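Local coordinates for protein branched-chain-amino-acid aminotransferase (Deinococcus radiodurans, PDB 3UZO) that probably catalyses the reversible, pyridoxal-phosphate-dependent transfer of the amino group between leucine, isoleucine or valine and 2-oxoglutarate, at residues G47-G52 and P111-E116. Sequence-based numbering, arbitrary orientation.
Sequences GEWDAG and PELSDE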
# COMPACT_ATOMS: atom_id res chain seq x y z
N GLY A 47 -0.30 22.39 10.31
CA GLY A 47 -1.11 21.97 11.44
C GLY A 47 -2.63 22.00 11.38
O GLY A 47 -3.27 21.68 12.38
N GLU A 48 -3.24 22.37 10.26
CA GLU A 48 -4.70 22.37 10.22
C GLU A 48 -5.32 22.33 8.83
O GLU A 48 -4.69 22.67 7.84
CB GLU A 48 -5.24 23.60 10.97
CG GLU A 48 -4.95 24.92 10.30
CD GLU A 48 -5.42 26.09 11.12
OE1 GLU A 48 -4.96 26.23 12.27
OE2 GLU A 48 -6.27 26.87 10.63
N TRP A 49 -6.58 21.90 8.79
CA TRP A 49 -7.35 21.81 7.55
C TRP A 49 -8.01 23.14 7.22
O TRP A 49 -8.44 23.84 8.13
CB TRP A 49 -8.48 20.79 7.70
CG TRP A 49 -8.04 19.38 7.70
CD1 TRP A 49 -7.93 18.55 8.78
CD2 TRP A 49 -7.62 18.63 6.56
NE1 TRP A 49 -7.46 17.32 8.38
CE2 TRP A 49 -7.27 17.34 7.02
CE3 TRP A 49 -7.51 18.92 5.19
CZ2 TRP A 49 -6.81 16.33 6.16
CZ3 TRP A 49 -7.06 17.92 4.33
CH2 TRP A 49 -6.71 16.64 4.82
N ASP A 50 -8.09 23.49 5.94
CA ASP A 50 -8.79 24.72 5.58
C ASP A 50 -10.27 24.33 5.51
O ASP A 50 -10.62 23.15 5.68
CB ASP A 50 -8.32 25.30 4.24
CG ASP A 50 -8.48 24.34 3.07
OD1 ASP A 50 -9.45 23.56 3.03
OD2 ASP A 50 -7.63 24.39 2.17
N ALA A 51 -11.13 25.30 5.25
CA ALA A 51 -12.57 25.06 5.19
C ALA A 51 -13.00 24.14 4.05
O ALA A 51 -14.06 23.53 4.11
CB ALA A 51 -13.31 26.39 5.08
N GLY A 52 -12.17 24.03 3.02
CA GLY A 52 -12.52 23.19 1.89
C GLY A 52 -13.38 23.98 0.91
O GLY A 52 -14.06 24.93 1.29
N PRO A 111 -3.44 13.48 9.21
CA PRO A 111 -4.35 14.31 10.01
C PRO A 111 -5.80 13.83 9.91
O PRO A 111 -6.27 13.47 8.83
CB PRO A 111 -4.15 15.71 9.45
CG PRO A 111 -3.77 15.45 8.01
CD PRO A 111 -2.82 14.28 8.14
N GLU A 112 -6.50 13.82 11.04
CA GLU A 112 -7.88 13.36 11.09
C GLU A 112 -8.91 14.41 10.67
O GLU A 112 -8.68 15.62 10.79
CB GLU A 112 -8.21 12.89 12.50
CG GLU A 112 -7.32 11.77 13.01
CD GLU A 112 -7.32 11.67 14.52
OE1 GLU A 112 -8.41 11.47 15.11
OE2 GLU A 112 -6.24 11.81 15.13
N LEU A 113 -10.06 13.93 10.20
CA LEU A 113 -11.16 14.80 9.80
C LEU A 113 -12.35 14.54 10.72
O LEU A 113 -12.73 13.39 10.95
CB LEU A 113 -11.56 14.53 8.35
CG LEU A 113 -10.58 15.07 7.31
CD1 LEU A 113 -10.80 14.34 6.03
CD2 LEU A 113 -10.77 16.57 7.14
N SER A 114 -12.93 15.61 11.25
CA SER A 114 -14.07 15.49 12.15
C SER A 114 -15.31 15.07 11.37
O SER A 114 -15.35 15.20 10.15
CB SER A 114 -14.34 16.84 12.82
OG SER A 114 -14.84 17.78 11.88
N ASP A 115 -16.31 14.54 12.08
CA ASP A 115 -17.57 14.14 11.45
C ASP A 115 -18.14 15.38 10.76
O ASP A 115 -18.71 15.32 9.67
CB ASP A 115 -18.58 13.68 12.50
CG ASP A 115 -18.23 12.34 13.11
OD1 ASP A 115 -19.08 11.81 13.87
OD2 ASP A 115 -17.13 11.81 12.84
N GLU A 116 -17.99 16.50 11.45
CA GLU A 116 -18.46 17.80 10.99
C GLU A 116 -18.04 18.11 9.56
O GLU A 116 -18.86 18.36 8.69
CB GLU A 116 -17.92 18.88 11.93
CG GLU A 116 -18.10 20.30 11.44
CD GLU A 116 -19.45 20.87 11.78
OE1 GLU A 116 -20.47 20.30 11.34
OE2 GLU A 116 -19.49 21.90 12.50
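Trp-49 lays one indole face over the CD2 methyl of Leu-113, a CH-pi contact in which that methyl sits 3.6 Å from the centroid of the five-membered ring and only 10° off its normal. The two side chains cross at about a right angle. Pro-111 reaches the same indole obliquely, its CG lying 3.7 Å from Trp-49 CZ2. With CG beside the backbone N and anti to the carbonyl carbon (chi1 -73°), the tryptophan carries its ring out from the strand to the loop at 111-114. There its pyrrole edge meets the backbone: Trp-49 NE1 donates a weak, bent hydrogen bond to Glu-112 O at 3.2 Å (129°), which gives the indole N-H a backbone partner, though a poorly aligned one. Pro-111 O lies in the plane of the indole, at the edge between NE1 and CZ2 of Trp-49, and is buried without a hydrogen-bonding partner. Around this centre, Phe-163 and Phe-165 of strand 162-172 add further aromatic surface, and Trp-44 packs edge-to-face with Trp-49. Further along, Ser-114 is the N-cap of helix 115-128, its OG accepting from the N of Gln-117. An aromatic residue of an outer strand thus fastens the loop between helices 94-107 and 115-128 to the antiparallel sheet, an example of a loop between two helices held against the edge strand, in the smaller, N-terminal domain of class-IV aminotransferases, which have the fold-type IV architecture.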